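Local coordinates for protein AimR transcriptional regulator (Bacillus phage phi3T, PDB 5ZVV) that activates transcription of the phage aimX locus as a dimer and receives the arbitrium peptide, thereby setting the choice between lysis and lysogeny, at residues E209-S214 against I239-D244; K252-A257 against V261-L266. One frame throughout, in Å; residues are numbered along the deposited sequence.

Contact 1: E209-S214 against I239-D244; sequences EARQHS and IFEDYD
R211 and E241 meet in a single surface salt bridge within the TPR-like helical array of AimR: the arginine reaches out from helix 207-220, and the glutamate from the turn between helices 224-237 and 243-252. The backbones stay well apart, with R211 and I239 nearest at 12.7 Å between CA atoms, so two long side chains coming from opposite directions span the gap. In R211 the chain is extended from CG to NE, with CG anti to the carbonyl carbon (chi1 -63°). E241 follows the same pattern, its CG beside the backbone N and the rest of the chain extended up to the carboxylate.

The end groups meet nearly at right angles, their planes 80° apart. The carboxylate carbon E241 CD lies in the guanidinium plane at its edge, while its two oxygens lie on opposite sides of that plane. NH2 of R211 sits 3.0 Å from E241 OE1 and 3.1 Å from E241 OE2, but the hydrogen bond goes to OE1 and is weak, bent to 148° at the hydrogen. This is an end-on approach through one nitrogen, unlike the flat two-nitrogen pairing of a coplanar arginine-carboxylate bridge. R211 NE is held separately by T237 OG1 at the end of helix 224-237, which should limit how the guanidinium can turn.

Just beyond E241, D242 occupies the N-cap of helix 243-252, its OD1 accepting a weak bond from D244 N. On the arginine's helix, S214 OG bonds back to A210 O at 2.9 Å, from the opposite face of that carbonyl to S214 N.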
loop_
_atom_site.group_PDB
_atom_site.type_symbol
_atom_site.label_atom_id
_atom_site.label_comp_id
_atom_site.label_asym_id
_atom_site.label_seq_id
_atom_site.Cartn_x
_atom_site.Cartn_y
_atom_site.Cartn_z
ATOM N N GLU A 209 -13.273 14.266 11.140
ATOM C CA GLU A 209 -13.163 14.160 9.689
ATOM C C GLU A 209 -14.173 13.161 9.131
ATOM O O GLU A 209 -14.836 13.430 8.118
ATOM C CB GLU A 209 -11.735 13.757 9.330
ATOM C CG GLU A 209 -11.329 13.976 7.894
ATOM C CD GLU A 209 -9.836 13.780 7.703
ATOM O OE1 GLU A 209 -9.098 13.844 8.710
ATOM O OE2 GLU A 209 -9.404 13.553 6.556
ATOM N N ALA A 210 -14.311 12.006 9.786
ATOM C CA ALA A 210 -15.267 11.000 9.335
ATOM C C ALA A 210 -16.694 11.533 9.390
ATOM O O ALA A 210 -17.479 11.326 8.457
ATOM C CB ALA A 210 -15.134 9.735 10.179
ATOM N N ARG A 211 -17.045 12.224 10.478
ATOM C CA ARG A 211 -18.371 12.827 10.572
ATOM C C ARG A 211 -18.571 13.885 9.494
ATOM O O ARG A 211 -19.664 14.006 8.931
ATOM C CB ARG A 211 -18.576 13.429 11.961
ATOM C CG ARG A 211 -18.542 12.407 13.087
ATOM C CD ARG A 211 -18.553 13.078 14.452
ATOM N NE ARG A 211 -18.202 12.133 15.509
ATOM C CZ ARG A 211 -17.873 12.483 16.747
ATOM N NH1 ARG A 211 -17.848 13.762 17.094
ATOM N NH2 ARG A 211 -17.564 11.552 17.639
ATOM N N GLN A 212 -17.528 14.665 9.198
ATOM C CA GLN A 212 -17.621 15.671 8.143
ATOM C C GLN A 212 -17.958 15.028 6.805
ATOM O O GLN A 212 -18.893 15.451 6.114
ATOM C CB GLN A 212 -16.310 16.448 8.036
ATOM C CG GLN A 212 -16.091 17.495 9.107
ATOM C CD GLN A 212 -14.746 18.187 8.962
ATOM O OE1 GLN A 212 -13.749 17.562 8.595
ATOM N NE2 GLN A 212 -14.713 19.487 9.239
ATOM N N HIS A 213 -17.197 13.997 6.424
ATOM C CA HIS A 213 -17.440 13.341 5.143
ATOM C C HIS A 213 -18.810 12.671 5.115
ATOM O O HIS A 213 -19.510 12.723 4.095
ATOM C CB HIS A 213 -16.334 12.326 4.853
ATOM C CG HIS A 213 -14.987 12.944 4.634
ATOM N ND1 HIS A 213 -14.725 13.804 3.589
ATOM C CD2 HIS A 213 -13.826 12.821 5.319
ATOM C CE1 HIS A 213 -13.460 14.187 3.642
ATOM N NE2 HIS A 213 -12.894 13.604 4.684
ATOM N N SER A 214 -19.212 12.040 6.222
ATOM C CA SER A 214 -20.510 11.369 6.263
ATOM C C SER A 214 -21.646 12.373 6.103
ATOM O O SER A 214 -22.566 12.173 5.298
ATOM C CB SER A 214 -20.668 10.593 7.574
ATOM O OG SER A 214 -19.669 9.599 7.724
ATOM N N ILE A 239 -19.314 5.438 19.070
ATOM C CA ILE A 239 -19.495 4.213 19.856
ATOM C C ILE A 239 -18.968 4.384 21.277
ATOM O O ILE A 239 -19.626 3.992 22.249
ATOM C CB ILE A 239 -18.827 3.019 19.148
ATOM C CG1 ILE A 239 -19.634 2.602 17.916
ATOM C CG2 ILE A 239 -18.671 1.842 20.104
ATOM C CD1 ILE A 239 -18.992 1.488 17.118
ATOM N N PHE A 240 -17.780 4.966 21.426
ATOM C CA PHE A 240 -17.139 5.064 22.730
ATOM C C PHE A 240 -17.377 6.400 23.424
ATOM O O PHE A 240 -16.862 6.605 24.526
ATOM C CB PHE A 240 -15.635 4.815 22.593
ATOM C CG PHE A 240 -15.300 3.484 21.988
ATOM C CD1 PHE A 240 -15.255 2.342 22.771
ATOM C CD2 PHE A 240 -15.045 3.373 20.632
ATOM C CE1 PHE A 240 -14.955 1.113 22.213
ATOM C CE2 PHE A 240 -14.741 2.149 20.068
ATOM C CZ PHE A 240 -14.696 1.016 20.859
ATOM N N GLU A 241 -18.150 7.304 22.823
ATOM C CA GLU A 241 -18.397 8.619 23.409
ATOM C C GLU A 241 -19.756 8.726 24.090
ATOM O O GLU A 241 -19.840 9.178 25.235
ATOM C CB GLU A 241 -18.275 9.708 22.337
ATOM C CG GLU A 241 -16.877 9.890 21.782
ATOM C CD GLU A 241 -16.790 11.036 20.792
ATOM O OE1 GLU A 241 -17.784 11.781 20.653
ATOM O OE2 GLU A 241 -15.727 11.190 20.155
ATOM N N ASP A 242 -20.825 8.322 23.408
ATOM C CA ASP A 242 -22.183 8.550 23.894
ATOM C C ASP A 242 -23.078 7.451 23.347
ATOM O O ASP A 242 -23.185 7.290 22.128
ATOM C CB ASP A 242 -22.685 9.934 23.457
ATOM C CG ASP A 242 -23.987 10.335 24.130
ATOM O OD1 ASP A 242 -24.842 9.464 24.385
ATOM O OD2 ASP A 242 -24.160 11.542 24.399
ATOM N N TYR A 243 -23.727 6.704 24.243
ATOM C CA TYR A 243 -24.605 5.626 23.799
ATOM C C TYR A 243 -25.817 6.175 23.059
ATOM O O TYR A 243 -26.148 5.713 21.962
ATOM C CB TYR A 243 -25.054 4.777 24.990
ATOM C CG TYR A 243 -26.043 3.702 24.597
ATOM C CD1 TYR A 243 -25.613 2.527 23.995
ATOM C CD2 TYR A 243 -27.407 3.869 24.805
ATOM C CE1 TYR A 243 -26.510 1.546 23.619
ATOM C CE2 TYR A 243 -28.311 2.889 24.432
ATOM C CZ TYR A 243 -27.856 1.732 23.839
ATOM O OH TYR A 243 -28.747 0.754 23.464
ATOM N N ASP A 244 -26.483 7.174 23.643
ATOM C CA ASP A 244 -27.750 7.651 23.097
ATOM C C ASP A 244 -27.567 8.313 21.735
ATOM O O ASP A 244 -28.415 8.161 20.848
ATOM C CB ASP A 244 -28.399 8.613 24.090
ATOM C CG ASP A 244 -28.549 8.002 25.470
ATOM O OD1 ASP A 244 -29.447 7.157 25.655
ATOM O OD2 ASP A 244 -27.750 8.351 26.363
#

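Contact 2: K252-A257 against V261-L266; sequences KGQKYA and VHQEML
The backbone of 252-257 leaves helix 243-252 in a turn, Y256 N bonding to G253 O and A257 N to Q254 O, and comes nearest helix 260-277 where the CA atoms of A257 and H262 are 5.4 Å apart. Q254 and Q263 join the two sides by a reciprocal amide pair. Q263 NE2 gives to Q254 OE1 at 3.0 Å and Q254 NE2 to Q263 OE1 at 2.9 Å, both bonds nearly straight. The amide planes are only 2° apart, and each donor lies on a carbonyl lone pair. Both side chains place CG anti to the backbone N, then bend at chi2 (61° in Q254, 66° in Q263), bringing the amides edge to edge.

This is the turn of a helical hairpin in the TPR-like array, linking helices 243-252 and 260-277. Beneath the amides, L266 CD2 packs 3.6 Å from Q254 OE1 and also touches G253, while A257 CB meets H262 CB at 4.0 Å. The H262 ring stacks on F228 of helix 224-237. At the edge of the H262 ring and in its plane, a water lies 2.8 Å from ND1 and donates to Y256 O at 2.9 Å.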
loop_
_atom_site.group_PDB
_atom_site.type_symbol
_atom_site.label_atom_id
_atom_site.label_comp_id
_atom_site.label_asym_id
_atom_site.label_seq_id
_atom_site.Cartn_x
_atom_site.Cartn_y
_atom_site.Cartn_z
ATOM N N LYS A 252 -31.272 6.534 12.761
ATOM C CA LYS A 252 -31.465 7.361 11.572
ATOM C C LYS A 252 -31.104 6.605 10.301
ATOM O O LYS A 252 -31.638 6.906 9.228
ATOM C CB LYS A 252 -30.642 8.645 11.669
ATOM C CG LYS A 252 -31.238 9.699 12.580
ATOM C CD LYS A 252 -30.376 10.944 12.602
ATOM C CE LYS A 252 -30.880 11.945 13.626
ATOM N NZ LYS A 252 -29.977 13.126 13.717
ATOM N N GLY A 253 -30.206 5.627 10.395
ATOM C CA GLY A 253 -29.919 4.805 9.225
ATOM C C GLY A 253 -31.024 3.834 8.829
ATOM O O GLY A 253 -30.959 3.275 7.727
ATOM N N GLN A 254 -32.035 3.636 9.680
ATOM C CA GLN A 254 -33.021 2.576 9.449
ATOM C C GLN A 254 -33.810 2.809 8.164
ATOM O O GLN A 254 -33.975 1.892 7.350
ATOM C CB GLN A 254 -33.970 2.470 10.643
ATOM C CG GLN A 254 -35.159 1.538 10.425
ATOM C CD GLN A 254 -34.741 0.107 10.156
ATOM O OE1 GLN A 254 -34.136 -0.546 11.005
ATOM N NE2 GLN A 254 -35.057 -0.388 8.965
ATOM N N LYS A 255 -34.308 4.031 7.964
ATOM C CA LYS A 255 -35.144 4.325 6.804
ATOM C C LYS A 255 -34.410 4.149 5.480
ATOM O O LYS A 255 -35.059 4.159 4.429
ATOM C CB LYS A 255 -35.689 5.752 6.906
ATOM C CG LYS A 255 -34.620 6.827 6.786
ATOM C CD LYS A 255 -35.201 8.227 6.918
ATOM C CE LYS A 255 -34.976 8.791 8.317
ATOM N NZ LYS A 255 -33.522 8.922 8.642
ATOM N N TYR A 256 -33.088 3.988 5.503
ATOM C CA TYR A 256 -32.291 3.827 4.297
ATOM C C TYR A 256 -31.878 2.381 4.042
ATOM O O TYR A 256 -31.210 2.111 3.039
ATOM C CB TYR A 256 -31.043 4.718 4.372
ATOM C CG TYR A 256 -31.349 6.190 4.560
ATOM C CD1 TYR A 256 -31.875 6.947 3.521
ATOM C CD2 TYR A 256 -31.112 6.820 5.776
ATOM C CE1 TYR A 256 -32.158 8.290 3.686
ATOM C CE2 TYR A 256 -31.391 8.163 5.950
ATOM C CZ TYR A 256 -31.913 8.893 4.902
ATOM O OH TYR A 256 -32.190 10.229 5.070
ATOM N N ALA A 257 -32.248 1.452 4.920
ATOM C CA ALA A 257 -31.929 0.038 4.750
ATOM C C ALA A 257 -33.071 -0.625 3.986
ATOM O O ALA A 257 -34.193 -0.721 4.492
ATOM C CB ALA A 257 -31.702 -0.630 6.103
ATOM N N VAL A 261 -29.538 -7.489 4.172
ATOM C CA VAL A 261 -28.108 -7.420 4.469
ATOM C C VAL A 261 -27.781 -6.138 5.229
ATOM O O VAL A 261 -27.123 -6.163 6.278
ATOM C CB VAL A 261 -27.287 -7.539 3.172
ATOM C CG1 VAL A 261 -25.828 -7.203 3.436
ATOM C CG2 VAL A 261 -27.415 -8.944 2.593
ATOM N N HIS A 262 -28.237 -4.996 4.710
ATOM C CA HIS A 262 -28.062 -3.740 5.431
ATOM C C HIS A 262 -28.807 -3.758 6.757
ATOM O O HIS A 262 -28.332 -3.181 7.743
ATOM C CB HIS A 262 -28.530 -2.573 4.565
ATOM C CG HIS A 262 -27.685 -2.353 3.350
ATOM N ND1 HIS A 262 -28.053 -1.508 2.326
ATOM C CD2 HIS A 262 -26.483 -2.869 2.998
ATOM C CE1 HIS A 262 -27.116 -1.513 1.395
ATOM N NE2 HIS A 262 -26.155 -2.334 1.777
ATOM N N GLN A 263 -29.962 -4.428 6.808
ATOM C CA GLN A 263 -30.705 -4.518 8.060
ATOM C C GLN A 263 -29.903 -5.256 9.122
ATOM O O GLN A 263 -29.864 -4.834 10.282
ATOM C CB GLN A 263 -32.049 -5.210 7.836
ATOM C CG GLN A 263 -32.958 -5.172 9.058
ATOM C CD GLN A 263 -33.401 -3.757 9.407
ATOM O OE1 GLN A 263 -34.029 -3.076 8.596
ATOM N NE2 GLN A 263 -33.076 -3.312 10.617
ATOM N N GLU A 264 -29.255 -6.362 8.747
ATOM C CA GLU A 264 -28.455 -7.106 9.712
ATOM C C GLU A 264 -27.163 -6.379 10.052
ATOM O O GLU A 264 -26.620 -6.568 11.147
ATOM C CB GLU A 264 -28.158 -8.511 9.186
ATOM C CG GLU A 264 -29.352 -9.447 9.253
ATOM C CD GLU A 264 -28.990 -10.883 8.928
ATOM O OE1 GLU A 264 -27.849 -11.128 8.486
ATOM O OE2 GLU A 264 -29.851 -11.768 9.112
HETATM N N MSE A 265 -26.654 -5.552 9.143
HETATM C CA MSE A 265 -25.512 -4.705 9.487
HETATM C C MSE A 265 -25.909 -3.674 10.540
HETATM O O MSE A 265 -25.185 -3.454 11.509
HETATM C CB MSE A 265 -24.955 -4.010 8.249
HETATM C CG MSE A 265 -24.221 -4.940 7.314
HETATM SE SE MSE A 265 -23.617 -4.000 5.725
HETATM C CE MSE A 265 -22.808 -5.504 4.774
ATOM N N LEU A 266 -27.077 -3.056 10.351
ATOM C CA LEU A 266 -27.552 -2.057 11.305
ATOM C C LEU A 266 -27.854 -2.691 12.658
ATOM O O LEU A 266 -27.408 -2.198 13.705
ATOM C CB LEU A 266 -28.791 -1.357 10.752
ATOM C CG LEU A 266 -29.329 -0.239 11.644
ATOM C CD1 LEU A 266 -28.304 0.872 11.730
ATOM C CD2 LEU A 266 -30.655 0.280 11.124
HETATM O O HOH W 1 -30.357 -0.200 1.543
#

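Contact 1 comes first along the chain, and helix 243-252 joins it to contact 2: D242, within 239-244, caps its start, and 252-257 leaves its end in contact 2. Their centres are about 17 Å apart, and their nearest atoms stay about 9 Å apart. Helix 224-237 adjoins both, offering T237 to R211 in contact 1 and F228 to H262 in contact 2. One is a charged bridge at the surface; the other is partly buried and pairs neutral amides. Q254 OE1 also bonds a glycerol, probably a crystallisation additive. The partner subunit touches neither contact.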